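Long-range contacts in alginase (Pseudoalteromonas, PDB 4Q8L), which probably cleaves the polysaccharide alginate by beta-elimination, as a bacterial lyase of polysaccharide lyase family 18 with a bound calcium ion: residues V51-R56 with D170-F175; E67-V72 with G140-L145. All coordinates share one frame; numbering follows the deposited sequence.

Contact 1: V51-R56 with D170-F175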
ATOM      1  N   VAL A  51      -8.840  -7.955  -0.005  1.00 13.20           N
ATOM      2  CA  VAL A  51      -9.767  -8.871   0.660  1.00 13.47           C
ATOM      3  C   VAL A  51     -11.163  -8.729   0.022  1.00 13.97           C
ATOM      4  O   VAL A  51     -11.713  -7.630  -0.053  1.00 14.65           O
ATOM      5  CB  VAL A  51      -9.841  -8.608   2.180  1.00 14.79           C
ATOM      6  CG1 VAL A  51     -10.956  -9.438   2.819  1.00 13.69           C
ATOM      7  CG2 VAL A  51      -8.487  -8.903   2.851  1.00 13.07           C
ATOM      8  N   LYS A  52     -11.726  -9.833  -0.449  1.00 12.03           N
ATOM      9  CA  LYS A  52     -13.007  -9.768  -1.166  1.00 16.75           C
ATOM     10  C   LYS A  52     -14.161  -9.280  -0.281  1.00 14.85           C
ATOM     11  O   LYS A  52     -14.158  -9.484   0.936  1.00 13.93           O
ATOM     12  CB  LYS A  52     -13.349 -11.126  -1.798  1.00 17.38           C
ATOM     13  CG  LYS A  52     -13.671 -12.206  -0.781  1.00 18.33           C
ATOM     14  CD  LYS A  52     -13.882 -13.564  -1.442  1.00 24.47           C
ATOM     15  CE  LYS A  52     -12.621 -14.069  -2.115  1.00 19.27           C
ATOM     16  NZ  LYS A  52     -12.789 -15.493  -2.512  1.00 21.10           N
ATOM     17  N   GLU A  53     -15.142  -8.635  -0.905  1.00 14.91           N
ATOM     18  CA  GLU A  53     -16.291  -8.075  -0.195  1.00 19.88           C
ATOM     19  C   GLU A  53     -17.007  -9.100   0.688  1.00 18.49           C
ATOM     20  O   GLU A  53     -17.464  -8.781   1.780  1.00 14.50           O
ATOM     21  CB  GLU A  53     -17.286  -7.463  -1.188  1.00 24.80           C
ATOM     22  CG  GLU A  53     -18.522  -6.839  -0.535  1.00 35.31           C
ATOM     23  CD  GLU A  53     -19.469  -6.184  -1.539  1.00 54.15           C
ATOM     24  OE1 GLU A  53     -19.588  -6.685  -2.682  1.00 55.52           O
ATOM     25  OE2 GLU A  53     -20.095  -5.160  -1.184  1.00 54.75           O
ATOM     26  N   SER A  54     -17.089 -10.333   0.209  1.00 18.52           N
ATOM     27  CA  SER A  54     -17.871 -11.366   0.875  1.00 19.26           C
ATOM     28  C   SER A  54     -17.244 -11.842   2.180  1.00 21.43           C
ATOM     29  O   SER A  54     -17.851 -12.639   2.903  1.00 21.33           O
ATOM     30  CB  SER A  54     -18.087 -12.560  -0.063  1.00 22.13           C
ATOM     31  OG  SER A  54     -16.898 -13.323  -0.193  1.00 21.24           O
ATOM     32  N   LEU A  55     -16.036 -11.365   2.482  1.00 14.29           N
ATOM     33  CA  LEU A  55     -15.363 -11.749   3.733  1.00 16.57           C
ATOM     34  C   LEU A  55     -15.319 -10.625   4.765  1.00 14.91           C
ATOM     35  O   LEU A  55     -14.970 -10.849   5.922  1.00 19.48           O
ATOM     36  CB  LEU A  55     -13.940 -12.247   3.453  1.00 17.24           C
ATOM     37  CG  LEU A  55     -13.825 -13.515   2.601  1.00 16.70           C
ATOM     38  CD1 LEU A  55     -12.371 -13.802   2.254  1.00 15.61           C
ATOM     39  CD2 LEU A  55     -14.438 -14.687   3.343  1.00 20.01           C
ATOM     40  N   ARG A  56     -15.672  -9.418   4.342  1.00 14.33           N
ATOM     41  CA  ARG A  56     -15.444  -8.227   5.160  1.00 17.60           C
ATOM     42  C   ARG A  56     -16.357  -8.094   6.379  1.00 20.34           C
ATOM     43  O   ARG A  56     -17.579  -8.261   6.282  1.00 16.95           O
ATOM     44  CB  ARG A  56     -15.569  -6.966   4.302  1.00 15.46           C
ATOM     45  CG  ARG A  56     -14.622  -6.954   3.127  1.00 16.26           C
ATOM     46  CD  ARG A  56     -14.841  -5.758   2.203  1.00 14.35           C
ATOM     47  NE  ARG A  56     -14.074  -5.946   0.972  1.00 17.35           N
ATOM     48  CZ  ARG A  56     -14.177  -5.185  -0.112  1.00 15.50           C
ATOM     49  NH1 ARG A  56     -15.007  -4.149  -0.127  1.00 15.34           N
ATOM     50  NH2 ARG A  56     -13.444  -5.459  -1.179  1.00 13.36           N
ATOM     51  N   ASP A 170     -14.944   0.601  11.540  1.00 25.80           N
ATOM     52  CA  ASP A 170     -15.907   0.653  10.440  1.00 26.49           C
ATOM     53  C   ASP A 170     -16.456  -0.741  10.162  1.00 25.73           C
ATOM     54  O   ASP A 170     -15.763  -1.734  10.384  1.00 23.02           O
ATOM     55  CB  ASP A 170     -15.276   1.209   9.166  1.00 30.72           C
ATOM     56  CG  ASP A 170     -16.237   1.190   7.992  1.00 36.93           C
ATOM     57  OD1 ASP A 170     -16.299   0.157   7.269  1.00 35.79           O
ATOM     58  OD2 ASP A 170     -16.940   2.206   7.807  1.00 37.99           O
ATOM     59  N   SER A 171     -17.680  -0.799   9.632  1.00 25.97           N
ATOM     60  CA  SER A 171     -18.474  -2.036   9.581  1.00 31.28           C
ATOM     61  C   SER A 171     -18.064  -3.088   8.538  1.00 32.35           C
ATOM     62  O   SER A 171     -18.296  -4.290   8.737  1.00 27.35           O
ATOM     63  CB  SER A 171     -19.957  -1.694   9.393  1.00 30.16           C
ATOM     64  OG  SER A 171     -20.145  -0.942   8.209  1.00 33.31           O
ATOM     65  N   GLN A 172     -17.482  -2.644   7.427  1.00 23.92           N
ATOM     66  CA  GLN A 172     -17.093  -3.564   6.359  1.00 24.60           C
ATOM     67  C   GLN A 172     -15.703  -3.222   5.846  1.00 24.56           C
ATOM     68  O   GLN A 172     -15.542  -2.795   4.705  1.00 21.68           O
ATOM     69  CB  GLN A 172     -18.085  -3.509   5.198  1.00 29.17           C
ATOM     70  CG  GLN A 172     -19.305  -4.392   5.377  1.00 36.26           C
ATOM     71  CD  GLN A 172     -19.857  -4.865   4.046  1.00 43.28           C
ATOM     72  OE1 GLN A 172     -19.367  -4.473   2.982  1.00 47.74           O
ATOM     73  NE2 GLN A 172     -20.872  -5.720   4.094  1.00 45.99           N
ATOM     74  N   SER A 173     -14.708  -3.422   6.700  1.00 18.16           N
ATOM     75  CA  SER A 173     -13.340  -3.005   6.415  1.00 20.57           C
ATOM     76  C   SER A 173     -12.603  -4.049   5.574  1.00 16.00           C
ATOM     77  O   SER A 173     -12.958  -5.235   5.569  1.00 15.33           O
ATOM     78  CB  SER A 173     -12.593  -2.775   7.739  1.00 16.83           C
ATOM     79  OG  SER A 173     -12.583  -3.970   8.506  1.00 16.88           O
ATOM     80  N   TYR A 174     -11.572  -3.613   4.860  1.00 14.09           N
ATOM     81  CA  TYR A 174     -10.783  -4.550   4.072  1.00 14.57           C
ATOM     82  C   TYR A 174      -9.322  -4.137   3.910  1.00 16.69           C
ATOM     83  O   TYR A 174      -8.995  -2.947   3.836  1.00 14.88           O
ATOM     84  CB  TYR A 174     -11.426  -4.804   2.701  1.00 13.76           C
ATOM     85  CG  TYR A 174     -11.609  -3.573   1.842  1.00 17.22           C
ATOM     86  CD1 TYR A 174     -10.700  -3.257   0.840  1.00 18.34           C
ATOM     87  CD2 TYR A 174     -12.708  -2.738   2.017  1.00 16.34           C
ATOM     88  CE1 TYR A 174     -10.874  -2.130   0.048  1.00 20.54           C
ATOM     89  CE2 TYR A 174     -12.892  -1.618   1.227  1.00 17.19           C
ATOM     90  CZ  TYR A 174     -11.979  -1.321   0.248  1.00 23.77           C
ATOM     91  OH  TYR A 174     -12.165  -0.205  -0.529  1.00 22.53           O
ATOM     92  N   PHE A 175      -8.465  -5.149   3.834  1.00 14.83           N
ATOM     93  CA  PHE A 175      -7.023  -4.980   3.667  1.00 14.77           C
ATOM     94  C   PHE A 175      -6.601  -5.173   2.216  1.00 13.55           C
ATOM     95  O   PHE A 175      -7.125  -6.050   1.529  1.00 12.04           O
ATOM     96  CB  PHE A 175      -6.302  -6.014   4.532  1.00 14.78           C
ATOM     97  CG  PHE A 175      -4.801  -5.889   4.514  1.00 16.19           C
ATOM     98  CD1 PHE A 175      -4.173  -4.771   5.067  1.00 12.69           C
ATOM     99  CD2 PHE A 175      -4.019  -6.900   3.970  1.00 13.62           C
ATOM    100  CE1 PHE A 175      -2.784  -4.661   5.067  1.00 12.73           C
ATOM    101  CE2 PHE A 175      -2.620  -6.804   3.972  1.00 13.78           C
ATOM    102  CZ  PHE A 175      -2.007  -5.679   4.520  1.00 12.49           C
TER
HETATM  103  O   HOH W   1     -16.720  -2.937   1.874  1.00 29.47           O

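Contact 2: E67-V72 with G140-L145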
ATOM      1  N   GLU A  67       2.511 -10.426   6.550  1.00 13.23           N
ATOM      2  CA  GLU A  67       3.960 -10.284   6.570  1.00 15.90           C
ATOM      3  C   GLU A  67       4.552 -10.564   5.194  1.00 18.58           C
ATOM      4  O   GLU A  67       4.096 -11.463   4.480  1.00 14.89           O
ATOM      5  CB  GLU A  67       4.597 -11.226   7.601  1.00 18.48           C
ATOM      6  CG  GLU A  67       4.128 -11.005   9.031  1.00 22.55           C
ATOM      7  CD  GLU A  67       4.741 -11.997  10.008  1.00 31.32           C
ATOM      8  OE1 GLU A  67       4.539 -11.829  11.230  1.00 39.30           O
ATOM      9  OE2 GLU A  67       5.422 -12.944   9.557  1.00 36.61           O
ATOM     10  N   ALA A  68       5.582  -9.802   4.833  1.00 13.61           N
ATOM     11  CA  ALA A  68       6.246  -9.995   3.555  1.00 15.15           C
ATOM     12  C   ALA A  68       7.636  -9.397   3.562  1.00 14.77           C
ATOM     13  O   ALA A  68       7.906  -8.432   4.281  1.00 15.73           O
ATOM     14  CB  ALA A  68       5.412  -9.388   2.400  1.00 15.23           C
ATOM     15  N   THR A  69       8.507 -10.003   2.766  1.00 13.14           N
ATOM     16  CA  THR A  69       9.786  -9.420   2.404  1.00 16.23           C
ATOM     17  C   THR A  69       9.545  -8.592   1.143  1.00 17.14           C
ATOM     18  O   THR A  69       9.057  -9.105   0.131  1.00 14.43           O
ATOM     19  CB  THR A  69      10.845 -10.519   2.169  1.00 16.80           C
ATOM     20  OG1 THR A  69      11.101 -11.198   3.415  1.00 22.39           O
ATOM     21  CG2 THR A  69      12.142  -9.926   1.654  1.00 17.67           C
ATOM     22  N   VAL A  70       9.863  -7.308   1.222  1.00 14.12           N
ATOM     23  CA  VAL A  70       9.444  -6.351   0.219  1.00 15.04           C
ATOM     24  C   VAL A  70      10.642  -5.634  -0.397  1.00 17.62           C
ATOM     25  O   VAL A  70      11.412  -4.973   0.301  1.00 19.34           O
ATOM     26  CB  VAL A  70       8.492  -5.286   0.839  1.00 15.81           C
ATOM     27  CG1 VAL A  70       7.937  -4.353  -0.244  1.00 12.80           C
ATOM     28  CG2 VAL A  70       7.361  -5.962   1.618  1.00 13.61           C
ATOM     29  N   LYS A  71      10.784  -5.771  -1.706  1.00 14.50           N
ATOM     30  CA  LYS A  71      11.788  -5.035  -2.461  1.00 16.10           C
ATOM     31  C   LYS A  71      11.079  -3.936  -3.243  1.00 14.61           C
ATOM     32  O   LYS A  71      10.073  -4.192  -3.905  1.00 14.03           O
ATOM     33  CB  LYS A  71      12.523  -5.986  -3.413  1.00 17.56           C
ATOM     34  CG  LYS A  71      13.622  -5.332  -4.248  1.00 18.72           C
ATOM     35  CD  LYS A  71      14.200  -6.304  -5.279  1.00 22.45           C
ATOM     36  CE  LYS A  71      15.379  -5.673  -6.024  1.00 32.25           C
ATOM     37  NZ  LYS A  71      15.714  -6.372  -7.300  1.00 41.17           N
ATOM     38  N   VAL A  72      11.587  -2.711  -3.168  1.00 14.22           N
ATOM     39  CA  VAL A  72      10.972  -1.614  -3.906  1.00 13.06           C
ATOM     40  C   VAL A  72      11.923  -1.003  -4.933  1.00 17.35           C
ATOM     41  O   VAL A  72      13.035  -0.576  -4.605  1.00 17.97           O
ATOM     42  CB  VAL A  72      10.456  -0.505  -2.959  1.00 12.11           C
ATOM     43  CG1 VAL A  72       9.701   0.566  -3.753  1.00 13.06           C
ATOM     44  CG2 VAL A  72       9.561  -1.108  -1.891  1.00 15.82           C
ATOM     45  N   GLY A 140      15.627  -0.431  -5.014  1.00 17.32           N
ATOM     46  CA  GLY A 140      16.351  -1.680  -5.150  1.00 18.10           C
ATOM     47  C   GLY A 140      16.625  -2.353  -3.822  1.00 20.41           C
ATOM     48  O   GLY A 140      16.982  -3.527  -3.787  1.00 20.97           O
ATOM     49  N   GLU A 141      16.461  -1.618  -2.725  1.00 16.84           N
ATOM     50  CA  GLU A 141      16.622  -2.211  -1.402  1.00 19.78           C
ATOM     51  C   GLU A 141      15.399  -3.037  -0.988  1.00 23.30           C
ATOM     52  O   GLU A 141      14.294  -2.863  -1.521  1.00 18.49           O
ATOM     53  CB  GLU A 141      16.932  -1.138  -0.350  1.00 21.58           C
ATOM     54  CG  GLU A 141      18.234  -0.387  -0.625  1.00 30.15           C
ATOM     55  CD  GLU A 141      18.720   0.446   0.558  1.00 29.35           C
ATOM     56  OE1 GLU A 141      19.955   0.568   0.716  1.00 32.75           O
ATOM     57  OE2 GLU A 141      17.878   0.983   1.316  1.00 25.11           O
ATOM     58  N   THR A 142      15.622  -3.934  -0.032  1.00 20.00           N
ATOM     59  CA  THR A 142      14.598  -4.828   0.482  1.00 21.12           C
ATOM     60  C   THR A 142      14.421  -4.599   1.985  1.00 25.02           C
ATOM     61  O   THR A 142      15.396  -4.309   2.696  1.00 21.17           O
ATOM     62  CB  THR A 142      15.005  -6.305   0.243  1.00 23.76           C
ATOM     63  OG1 THR A 142      15.105  -6.553  -1.161  1.00 19.96           O
ATOM     64  CG2 THR A 142      14.001  -7.265   0.847  1.00 19.52           C
ATOM     65  N   PHE A 143      13.181  -4.707   2.464  1.00 20.04           N
ATOM     66  CA  PHE A 143      12.919  -4.707   3.914  1.00 21.44           C
ATOM     67  C   PHE A 143      11.797  -5.674   4.272  1.00 18.49           C
ATOM     68  O   PHE A 143      11.058  -6.129   3.397  1.00 19.47           O
ATOM     69  CB  PHE A 143      12.606  -3.300   4.439  1.00 17.03           C
ATOM     70  CG  PHE A 143      11.317  -2.717   3.909  1.00 21.73           C
ATOM     71  CD1 PHE A 143      10.142  -2.791   4.656  1.00 17.40           C
ATOM     72  CD2 PHE A 143      11.284  -2.075   2.676  1.00 19.05           C
ATOM     73  CE1 PHE A 143       8.952  -2.248   4.173  1.00 17.49           C
ATOM     74  CE2 PHE A 143      10.098  -1.528   2.184  1.00 17.05           C
ATOM     75  CZ  PHE A 143       8.932  -1.615   2.934  1.00 22.77           C
ATOM     76  N   ASN A 144      11.677  -5.998   5.556  1.00 17.49           N
ATOM     77  CA  ASN A 144      10.575  -6.842   6.012  1.00 17.96           C
ATOM     78  C   ASN A 144       9.413  -6.015   6.563  1.00 16.56           C
ATOM     79  O   ASN A 144       9.611  -5.122   7.385  1.00 14.53           O
ATOM     80  CB  ASN A 144      11.055  -7.861   7.046  1.00 20.10           C
ATOM     81  CG  ASN A 144      11.965  -8.920   6.435  1.00 27.21           C
ATOM     82  OD1 ASN A 144      11.737  -9.378   5.318  1.00 25.30           O
ATOM     83  ND2 ASN A 144      13.009  -9.299   7.163  1.00 30.87           N
ATOM     84  N   LEU A 145       8.205  -6.323   6.097  1.00 15.35           N
ATOM     85  CA  LEU A 145       7.005  -5.604   6.512  1.00 13.13           C
ATOM     86  C   LEU A 145       6.092  -6.509   7.342  1.00 13.20           C
ATOM     87  O   LEU A 145       5.875  -7.667   6.983  1.00 13.25           O
ATOM     88  CB  LEU A 145       6.228  -5.120   5.278  1.00 10.98           C
ATOM     89  CG  LEU A 145       4.879  -4.433   5.529  1.00 13.12           C
ATOM     90  CD1 LEU A 145       5.086  -3.104   6.253  1.00 14.22           C
ATOM     91  CD2 LEU A 145       4.075  -4.206   4.239  1.00 13.98           C
TER

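Contact 1: V51-R56 with D170-F175
Val51 N donates to Phe175 O (3.0 Å, 171° at the hydrogen), the backbone bond that joins the end of strand 44-51 to strand 174-177 in an antiparallel sheet of the beta jelly roll. Beyond Val51 the chain turns through a short 3-10 segment, 53-55, and brings Arg56 back beside Tyr174. The Arg56 guanidinium stacks face to face with the Tyr174 ring, planes 21° apart, in a cation-pi stack with Arg56 CZ 3.8 Å from the ring centroid. Glu53 CA covers the opposite face of the guanidinium. The rotation of the Arg56 guanidinium is fixed at its edge: Arg56 NE and NH2 both donate to Val51 O, side-on and within the guanidinium plane, with NH2 to Val51 O at 3.0 Å. Tyr174 CG sits between its backbone N and carbonyl carbon (chi1 59°), which stands the ring alongside the arginine. Replacing Arg56 with a leucine would probably leave Val51 O without either of these donors and the Tyr174 ring without its stacked cation. Val51 CG2 packs on Phe175 CB at 4.0 Å. Ser173 OG is hydrogen-bonded to Val57 O. A water accepts from Arg56 NH1 at 2.9 Å and donates to both Gln172 O and Gln172 OE1.

Contact 2: E67-V72 with G140-L145
Ala68 and Leu145 exchange two backbone hydrogen bonds, Leu145 N to Ala68 O being 2.8 Å and almost straight at 178°. Val70 and Phe143 form the next hydrogen-bonded pair, with Val70 N to Phe143 O at 2.7 Å, while Thr69-Asn144 and Lys71-Thr142 are the non-hydrogen-bonded pairs. Past them, Val72 N donates to Glu141 O and Gly140 N to Val72 O. Gly140 has a positive phi of 99°, at which a CB would press on the carbonyl oxygen of the preceding residue.

On the face carrying Val70 and Phe143, the ring of Phe143 stands with one face toward Val70 CB, 4.2 Å from Phe143 CZ. Its chi1 of 66° sets CG between the backbone N and the carbonyl carbon, turning the ring toward the neighbouring strand. Val72 CG2 meets Phe143 CE2 obliquely at 4.1 Å, and Val70 CG2 crosses to Leu145 CB at 3.9 Å.

The face of Thr69 and Asn144 is more polar. These two side chains run alongside each other, and Thr69 OG1 lies 2.7 Å from Asn144 OD1; Asn219 OD1 is a second partner of the same hydroxyl. Thr69 CG2, anti to its own N, reaches Thr142 CG2 at a tight 3.3 Å. The aliphatic part of Lys71 passes over Thr142 OG1.

In the next shell, Phe159 stacks on the Phe143 ring, and Ile82 of strand 79-86 and Met137 of strand 129-138 touch Phe143 from the other sheet. On the far edge of strand 62-74, Thr69 and Lys71 bond by their backbones to strand 213-226. Apolar side chains packed between two antiparallel sheets, with polar ones on the reverse face, are characteristic of the concanavalin-like beta jelly roll of alginate lyases.

Overall arrangement
From the N terminus, strand 44-51 runs into the loop 51-56, the first half of contact 1, and the chain then enters strand 62-74, whose residues 67-72 open contact 2. It next passes through strands 79-86, 92-99, 115-123 and 129-138 before 140-145 closes contact 2. Strands 153-158 and 161-166 follow, and 170-175 closes the larger loop of contact 1, so contact 2 lies wholly within it. The contact centres lie about 25 Å apart, and the nearest atoms, about 6 Å apart, do not touch. Contact 1 joins the end of strand 44-51 and the turn after it to strand 174-177 in one sheet; contact 2 pairs strands 62-74 and 142-150 in the middle of the other, the two sheets facing each other in one jelly roll.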